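Local coordinates for protein glycosyl hydrolase family 88 (Pedobacter heparinus, PDB 3WIW) that removes unsaturated glucuronyl residues from heparin-derived saccharides by hydrolysis, as an alpha6/alpha6-barrel enzyme of glycosyl hydrolase family 88, at residues 203-208 with 253-258; 208-213 with 268-273. All coordinates share one frame; numbering follows the deposited sequence.

Contact 1: 203-208 with 253-258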
ATOM      1  N   VAL A 203      14.382  10.031   4.922  1.00 11.24           N
ATOM      2  CA  VAL A 203      15.333  10.285   6.008  1.00 12.04           C
ATOM      3  C   VAL A 203      14.684  11.067   7.159  1.00 11.93           C
ATOM      4  O   VAL A 203      14.796  10.679   8.332  1.00 12.48           O
ATOM      5  CB  VAL A 203      16.606  10.995   5.485  1.00 13.30           C
ATOM      6  CG1 VAL A 203      17.504  11.388   6.645  1.00 14.25           C
ATOM      7  CG2 VAL A 203      17.363  10.074   4.520  1.00 14.95           C
ATOM      8  N   THR A 204      13.964  12.139   6.832  1.00 11.85           N
ATOM      9  CA  THR A 204      13.282  12.939   7.846  1.00 11.12           C
ATOM     10  C   THR A 204      12.281  12.060   8.638  1.00 11.35           C
ATOM     11  O   THR A 204      12.209  12.120   9.867  1.00 11.60           O
ATOM     12  CB  THR A 204      12.533  14.074   7.146  1.00 11.63           C
ATOM     13  OG1 THR A 204      13.476  14.861   6.400  1.00 12.78           O
ATOM     14  CG2 THR A 204      11.779  14.959   8.143  1.00 13.38           C
ATOM     15  N   THR A 205      11.522  11.233   7.934  1.00 11.06           N
ATOM     16  CA  THR A 205      10.520  10.379   8.540  1.00 10.90           C
ATOM     17  C   THR A 205      11.184   9.322   9.404  1.00 10.85           C
ATOM     18  O   THR A 205      10.650   8.936  10.454  1.00 11.50           O
ATOM     19  CB  THR A 205       9.654   9.767   7.430  1.00 10.62           C
ATOM     20  OG1 THR A 205       8.943  10.836   6.780  1.00 11.30           O
ATOM     21  CG2 THR A 205       8.657   8.767   8.008  1.00 10.67           C
ATOM     22  N   MET A 206      12.361   8.877   8.986  0.51 11.83           N
ATOM     23  CA  MET A 206      13.063   7.839   9.710  0.51 13.13           C
ATOM     24  C   MET A 206      13.438   8.333  11.107  0.51 14.18           C
ATOM     25  O   MET A 206      13.370   7.581  12.092  0.51 16.13           O
ATOM     26  CB  MET A 206      14.282   7.404   8.894  0.51 14.50           C
ATOM     27  CG  MET A 206      14.940   6.143   9.364  0.51 15.20           C
ATOM     28  SD  MET A 206      16.144   5.440   8.230  0.51 14.34           S
ATOM     29  CE  MET A 206      17.334   4.966   9.442  0.51 16.57           C
ATOM     30  N   LYS A 207      13.821   9.606  11.186  1.00 13.49           N
ATOM     31  CA  LYS A 207      14.105  10.245  12.458  1.00 14.86           C
ATOM     32  C   LYS A 207      12.823  10.493  13.287  1.00 16.06           C
ATOM     33  O   LYS A 207      12.706  10.053  14.431  1.00 19.34           O
ATOM     34  CB  LYS A 207      14.837  11.559  12.225  1.00 15.44           C
ATOM     35  CG  LYS A 207      15.150  12.294  13.499  1.00 16.87           C
ATOM     36  CD  LYS A 207      15.843  13.614  13.216  1.00 17.93           C
ATOM     37  CE  LYS A 207      16.153  14.340  14.516  1.00 19.32           C
ATOM     38  NZ  LYS A 207      16.693  15.702  14.274  1.00 21.25           N
ATOM     39  N   ASN A 208      11.838  11.159  12.699  1.00 12.99           N
ATOM     40  CA  ASN A 208      10.772  11.749  13.498  1.00 13.18           C
ATOM     41  C   ASN A 208       9.541  10.879  13.709  1.00 12.09           C
ATOM     42  O   ASN A 208       8.840  11.038  14.708  1.00 13.17           O
ATOM     43  CB  ASN A 208      10.373  13.106  12.911  1.00 13.75           C
ATOM     44  CG  ASN A 208      11.524  14.073  12.893  1.00 14.04           C
ATOM     45  OD1 ASN A 208      12.226  14.227  13.904  1.00 15.01           O
ATOM     46  ND2 ASN A 208      11.739  14.721  11.754  1.00 14.40           N
ATOM     47  N   TYR A 253       7.120  -1.333   4.610  1.00  7.75           N
ATOM     48  CA  TYR A 253       7.140  -1.306   3.161  1.00  8.11           C
ATOM     49  C   TYR A 253       7.930  -0.088   2.659  1.00  8.33           C
ATOM     50  O   TYR A 253       8.728  -0.208   1.728  1.00  9.32           O
ATOM     51  CB  TYR A 253       5.712  -1.274   2.661  1.00  8.92           C
ATOM     52  CG  TYR A 253       5.491  -1.565   1.200  1.00  8.45           C
ATOM     53  CD1 TYR A 253       5.933  -0.679   0.210  1.00  8.28           C
ATOM     54  CD2 TYR A 253       4.793  -2.705   0.796  1.00  8.83           C
ATOM     55  CE1 TYR A 253       5.670  -0.906  -1.136  1.00  9.15           C
ATOM     56  CE2 TYR A 253       4.535  -2.950  -0.548  1.00  9.52           C
ATOM     57  CZ  TYR A 253       4.965  -2.037  -1.507  1.00  8.67           C
ATOM     58  OH  TYR A 253       4.676  -2.251  -2.835  1.00 10.60           O
ATOM     59  N   GLY A 254       7.678   1.078   3.259  1.00  9.04           N
ATOM     60  CA  GLY A 254       8.302   2.329   2.846  1.00  9.20           C
ATOM     61  C   GLY A 254       9.825   2.206   2.844  1.00  8.98           C
ATOM     62  O   GLY A 254      10.479   2.708   1.917  1.00  9.94           O
ATOM     63  N   TYR A 255      10.397   1.555   3.859  1.00  9.02           N
ATOM     64  CA  TYR A 255      11.865   1.454   3.958  1.00  9.61           C
ATOM     65  C   TYR A 255      12.422   0.328   3.103  1.00 10.03           C
ATOM     66  O   TYR A 255      13.518   0.469   2.569  1.00 11.25           O
ATOM     67  CB  TYR A 255      12.363   1.441   5.430  1.00 10.04           C
ATOM     68  CG  TYR A 255      12.152   2.827   5.965  1.00 10.21           C
ATOM     69  CD1 TYR A 255      13.015   3.850   5.583  1.00 10.67           C
ATOM     70  CD2 TYR A 255      11.021   3.159   6.707  1.00 10.45           C
ATOM     71  CE1 TYR A 255      12.807   5.155   5.979  1.00 11.27           C
ATOM     72  CE2 TYR A 255      10.794   4.464   7.101  1.00  9.70           C
ATOM     73  CZ  TYR A 255      11.685   5.461   6.717  1.00  9.87           C
ATOM     74  OH  TYR A 255      11.427   6.750   7.099  1.00 11.35           O
ATOM     75  N   THR A 256      11.661  -0.756   2.940  1.00  9.60           N
ATOM     76  CA  THR A 256      12.049  -1.822   2.026  1.00  9.95           C
ATOM     77  C   THR A 256      12.118  -1.277   0.591  1.00 10.15           C
ATOM     78  O   THR A 256      13.114  -1.471  -0.120  1.00 10.46           O
ATOM     79  CB  THR A 256      11.074  -3.001   2.154  1.00 10.39           C
ATOM     80  OG1 THR A 256      11.115  -3.491   3.504  1.00 11.32           O
ATOM     81  CG2 THR A 256      11.465  -4.094   1.196  1.00 11.40           C
ATOM     82  N   MET A 257      11.071  -0.559   0.189  1.00  9.81           N
ATOM     83  CA  MET A 257      11.000   0.047  -1.138  1.00  9.93           C
ATOM     84  C   MET A 257      12.041   1.167  -1.285  1.00 10.59           C
ATOM     85  O   MET A 257      12.679   1.292  -2.343  1.00 10.84           O
ATOM     86  CB  MET A 257       9.564   0.515  -1.405  1.00 10.09           C
ATOM     87  CG  MET A 257       9.367   1.378  -2.643  1.00 10.53           C
ATOM     88  SD  MET A 257       9.738   3.146  -2.396  1.00 11.16           S
ATOM     89  CE  MET A 257       8.477   3.556  -1.185  1.00 14.45           C
ATOM     90  N   SER A 258      12.249   1.991  -0.252  1.00 10.81           N
ATOM     91  CA  SER A 258      13.260   3.056  -0.359  1.00 10.92           C
ATOM     92  C   SER A 258      14.643   2.455  -0.517  1.00 10.95           C
ATOM     93  O   SER A 258      15.457   3.005  -1.252  1.00 12.32           O
ATOM     94  CB  SER A 258      13.237   3.962   0.865  1.00 10.53           C
ATOM     95  OG  SER A 258      12.089   4.806   0.854  1.00 11.39           O
TER
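Y255 reaches out of helix 245-262 with its ring pointing at the last turn of helix 192-208, where its phenol end meets T205 and M206. The neighbouring backbones stay well apart, the closest CA pair being M206 and Y255 at 8.7 Å, and the tyrosine spans the gap almost alone. Its OH slips in against the helix backbone, 3.0 Å from M206 N, but the angle is too poor for a hydrogen bond; the hydroxyl donates instead to A202 O, one turn before M206 on the same helix.

The two neighbours of that hydroxyl meet it differently. T205 turns its methyl to the tyrosine, CG2 standing 3.5 Å from Y255 OH, because its OG1 lies anti to the carbonyl carbon (chi1 -65°) and bonds back to H201 O. M206 crosses the ring at an oblique slant, with CB 3.9 Å from Y255 CZ. In one of two deposited conformers M206 SD lies 4.8 Å from the ring centroid and 42° off its normal, an oblique Met-aromatic contact that the second conformer leaves in some doubt.

L176 of helix 175-188 also touches the tyrosine. A phenylalanine in place of Y255 would probably keep much of the ring packing but leave A202 O without this bond partner and open a small gap beside T205 CG2.

The chemistry is therefore that of a mostly apolar helix-helix joint within the helical barrel, in which a single buried phenol adds one polar link by bonding to the main chain of the facing helix.

Contact 2: 208-213 with 268-273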
ATOM      1  N   ASN A 208      11.838  11.159  12.699  1.00 12.99           N
ATOM      2  CA  ASN A 208      10.772  11.749  13.498  1.00 13.18           C
ATOM      3  C   ASN A 208       9.541  10.879  13.709  1.00 12.09           C
ATOM      4  O   ASN A 208       8.840  11.038  14.708  1.00 13.17           O
ATOM      5  CB  ASN A 208      10.373  13.106  12.911  1.00 13.75           C
ATOM      6  CG  ASN A 208      11.524  14.073  12.893  1.00 14.04           C
ATOM      7  OD1 ASN A 208      12.226  14.227  13.904  1.00 15.01           O
ATOM      8  ND2 ASN A 208      11.739  14.721  11.754  1.00 14.40           N
ATOM      9  N   HIS A 209       9.252   9.976  12.778  1.00 11.25           N
ATOM     10  CA  HIS A 209       8.040   9.170  12.904  1.00 10.60           C
ATOM     11  C   HIS A 209       8.200   7.931  13.795  1.00 11.28           C
ATOM     12  O   HIS A 209       7.225   7.243  14.047  1.00 12.27           O
ATOM     13  CB  HIS A 209       7.524   8.713  11.530  1.00 10.76           C
ATOM     14  CG  HIS A 209       6.373   9.516  11.017  1.00 10.46           C
ATOM     15  ND1 HIS A 209       6.537  10.635  10.228  1.00 10.96           N
ATOM     16  CD2 HIS A 209       5.037   9.318  11.134  1.00 11.44           C
ATOM     17  CE1 HIS A 209       5.344  11.112   9.915  1.00 11.79           C
ATOM     18  NE2 HIS A 209       4.419  10.334  10.448  1.00 11.55           N
ATOM     19  N   PHE A 210       9.410   7.642  14.256  1.00 11.63           N
ATOM     20  CA  PHE A 210       9.684   6.391  14.967  1.00 11.17           C
ATOM     21  C   PHE A 210      10.041   6.582  16.410  1.00 12.01           C
ATOM     22  O   PHE A 210      10.824   7.465  16.748  1.00 13.91           O
ATOM     23  CB  PHE A 210      10.747   5.552  14.237  1.00 11.36           C
ATOM     24  CG  PHE A 210      10.253   5.048  12.922  1.00 11.19           C
ATOM     25  CD1 PHE A 210      10.283   5.869  11.773  1.00 11.19           C
ATOM     26  CD2 PHE A 210       9.661   3.794  12.840  1.00 10.86           C
ATOM     27  CE1 PHE A 210       9.756   5.420  10.568  1.00 11.46           C
ATOM     28  CE2 PHE A 210       9.138   3.351  11.643  1.00 10.55           C
ATOM     29  CZ  PHE A 210       9.173   4.148  10.512  1.00 11.14           C
ATOM     30  N   ARG A 211       9.420   5.758  17.249  1.00 11.86           N
ATOM     31  CA  ARG A 211       9.723   5.700  18.675  1.00 12.63           C
ATOM     32  C   ARG A 211      10.962   4.841  18.895  1.00 13.13           C
ATOM     33  O   ARG A 211      11.442   4.188  17.969  1.00 13.97           O
ATOM     34  CB  ARG A 211       8.533   5.109  19.436  1.00 13.04           C
ATOM     35  CG  ARG A 211       7.248   5.865  19.172  1.00 12.69           C
ATOM     36  CD  ARG A 211       6.117   5.423  20.109  1.00 12.66           C
ATOM     37  NE  ARG A 211       4.825   6.008  19.721  1.00 12.07           N
ATOM     38  CZ  ARG A 211       3.984   5.472  18.831  1.00 10.38           C
ATOM     39  NH1 ARG A 211       2.857   6.087  18.542  1.00 11.18           N
ATOM     40  NH2 ARG A 211       4.261   4.315  18.257  1.00 11.59           N
ATOM     41  N   LYS A 212      11.491   4.814  20.120  0.69 14.75           N
ATOM     42  CA  LYS A 212      12.714   4.054  20.379  0.69 16.55           C
ATOM     43  C   LYS A 212      12.561   2.554  20.116  0.69 15.90           C
ATOM     44  O   LYS A 212      13.533   1.878  19.766  0.69 17.10           O
ATOM     45  CB  LYS A 212      13.238   4.312  21.799  0.69 18.65           C
ATOM     46  CG  LYS A 212      13.729   5.738  22.015  0.69 20.35           C
ATOM     47  CD  LYS A 212      14.662   5.868  23.214  0.69 25.01           C
ATOM     48  CE  LYS A 212      13.978   5.556  24.529  0.69 27.88           C
ATOM     49  NZ  LYS A 212      12.708   6.324  24.693  0.69 29.21           N
ATOM     50  N   ASP A 213      11.347   2.029  20.256  1.00 14.40           N
ATOM     51  CA  ASP A 213      11.133   0.606  19.988  1.00 14.78           C
ATOM     52  C   ASP A 213      10.874   0.272  18.511  1.00 13.23           C
ATOM     53  O   ASP A 213      10.573  -0.885  18.180  1.00 14.17           O
ATOM     54  CB  ASP A 213      10.014   0.039  20.871  1.00 15.37           C
ATOM     55  CG  ASP A 213       8.635   0.621  20.557  1.00 15.62           C
ATOM     56  OD1 ASP A 213       8.523   1.522  19.695  1.00 14.37           O
ATOM     57  OD2 ASP A 213       7.645   0.155  21.189  1.00 17.51           O
ATOM     58  N   ILE A 268      17.624  -0.163   4.634  0.67 14.20           N
ATOM     59  CA  ILE A 268      17.450  -1.599   4.863  0.67 15.10           C
ATOM     60  C   ILE A 268      17.649  -1.938   6.346  0.67 13.45           C
ATOM     61  O   ILE A 268      16.937  -2.780   6.909  0.67 14.19           O
ATOM     62  CB  ILE A 268      18.327  -2.485   3.925  0.67 16.59           C
ATOM     63  CG1 ILE A 268      17.846  -3.940   3.942  0.67 17.95           C
ATOM     64  CG2 ILE A 268      19.794  -2.426   4.299  0.67 17.38           C
ATOM     65  CD1 ILE A 268      18.619  -4.827   2.966  0.67 18.91           C
ATOM     66  N   GLU A 269      18.604  -1.273   6.988  0.67 13.58           N
ATOM     67  CA  GLU A 269      18.795  -1.471   8.422  0.67 15.59           C
ATOM     68  C   GLU A 269      17.520  -1.091   9.160  0.67 13.60           C
ATOM     69  O   GLU A 269      17.055  -1.814  10.039  0.67 12.56           O
ATOM     70  CB  GLU A 269      19.967  -0.635   8.936  0.67 19.97           C
ATOM     71  CG  GLU A 269      21.323  -1.052   8.372  0.67 24.74           C
ATOM     72  CD  GLU A 269      22.403   0.019   8.529  0.67 29.16           C
ATOM     73  OE1 GLU A 269      22.089   1.140   8.995  0.67 31.05           O
ATOM     74  OE2 GLU A 269      23.569  -0.264   8.187  0.67 30.85           O
ATOM     75  N   HIS A 270      16.930   0.038   8.787  1.00 12.79           N
ATOM     76  CA  HIS A 270      15.699   0.477   9.442  1.00 11.32           C
ATOM     77  C   HIS A 270      14.560  -0.507   9.170  1.00 10.92           C
ATOM     78  O   HIS A 270      13.810  -0.876  10.089  1.00 11.91           O
ATOM     79  CB  HIS A 270      15.343   1.889   9.019  1.00 10.94           C
ATOM     80  CG  HIS A 270      14.378   2.567   9.934  1.00 11.56           C
ATOM     81  ND1 HIS A 270      14.673   2.844  11.256  1.00 12.50           N
ATOM     82  CD2 HIS A 270      13.130   3.035   9.717  1.00 12.73           C
ATOM     83  CE1 HIS A 270      13.643   3.457  11.809  1.00 12.80           C
ATOM     84  NE2 HIS A 270      12.687   3.569  10.901  1.00 12.60           N
ATOM     85  N   ALA A 271      14.460  -0.984   7.935  1.00 11.26           N
ATOM     86  CA  ALA A 271      13.466  -1.987   7.588  1.00 10.18           C
ATOM     87  C   ALA A 271      13.584  -3.250   8.449  1.00 10.73           C
ATOM     88  O   ALA A 271      12.566  -3.800   8.900  1.00 11.11           O
ATOM     89  CB  ALA A 271      13.511  -2.333   6.109  1.00 11.30           C
ATOM     90  N   GLU A 272      14.812  -3.705   8.687  1.00 11.03           N
ATOM     91  CA  GLU A 272      14.985  -4.895   9.504  1.00 11.82           C
ATOM     92  C   GLU A 272      14.585  -4.652  10.955  1.00 11.07           C
ATOM     93  O   GLU A 272      14.027  -5.548  11.588  1.00 12.02           O
ATOM     94  CB  GLU A 272      16.413  -5.448   9.402  1.00 13.84           C
ATOM     95  CG  GLU A 272      16.722  -6.021   8.025  1.00 15.91           C
ATOM     96  CD  GLU A 272      17.862  -7.018   8.069  1.00 19.47           C
ATOM     97  OE1 GLU A 272      18.992  -6.617   7.722  1.00 21.69           O
ATOM     98  OE2 GLU A 272      17.627  -8.195   8.468  1.00 19.62           O
ATOM     99  N   HIS A 273      14.864  -3.457  11.476  1.00 11.55           N
ATOM    100  CA  HIS A 273      14.429  -3.124  12.846  1.00 11.83           C
ATOM    101  C   HIS A 273      12.904  -3.109  12.946  1.00 11.45           C
ATOM    102  O   HIS A 273      12.327  -3.663  13.894  1.00 11.60           O
ATOM    103  CB  HIS A 273      14.992  -1.778  13.327  1.00 13.03           C
ATOM    104  CG  HIS A 273      16.471  -1.776  13.557  1.00 14.64           C
ATOM    105  ND1 HIS A 273      17.103  -2.710  14.349  1.00 17.07           N
ATOM    106  CD2 HIS A 273      17.443  -0.932  13.124  1.00 16.18           C
ATOM    107  CE1 HIS A 273      18.398  -2.456  14.379  1.00 17.26           C
ATOM    108  NE2 HIS A 273      18.629  -1.383  13.642  1.00 17.40           N
TER
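F210 and H270 form a T-shaped (edge-to-face) aromatic pair that joins the loop after helix 192-208 to helix 265-279 of the helical barrel. The imidazole presents its edge and the phenyl ring its face: the planes stand at 87°, and the ring centroids are 4.4 Å apart. The side chains approach from opposite directions. Extension of the histidine, with CG anti to its own backbone N (chi1 -162°), carries the imidazole out from the helix, while F210 turns one face to receive it. NE2 leads that edge; behind it CE1 of H270 leans toward F210 CG, at 3.9 Å, and CD2 of H270 toward F210 CZ, at 4.2 Å. Together these two side chains make nearly all of the contact.

Around the pair the packing is close. Helix 265-279 also lends I274 to the phenylalanine, S216, further along the same loop, touches it, and H270 makes a second edge-to-face pair with Y255 of helix 245-262. The histidine is thus buried between aromatic neighbours.

Toward solvent the contact is loose. Beyond F210 the loop has little contact with residues 268-273, and the exposed D213, its OD1 bonded to S215 OG, lies instead against F277, further along the same helix. H273, one turn on from H270 and likewise exposed, stacks with Y214, the next residue of the loop after D213.

At the tight end, H270 NE2 sits 3.2 Å above the plane of the F210 ring, over its centre, with F210 CD1 its nearest atom at 3.4 Å and F210 CZ scarcely further, at 3.6 Å.

In the fold
Contact 1 is the more deeply placed, a buried joint between helices 192-208 and 245-262, whereas contact 2 lies nearer the surface and binds a loop to helix 265-279. They share N208, where helix 192-208 passes into that loop, and their second segments sit on consecutive helices, so the two contacts adjoin about 8 Å apart between centres. They also touch directly: M206 CG lies 3.6 Å from H270 CD2, and T205 O lies 3.4 Å from F210 CD1. Their chemistry differs accordingly. A phenol bonded to a helix backbone serves the interior, while at the outer position an edge-to-face aromatic pair, without a hydrogen bond between the two segments, helps join loop and helix.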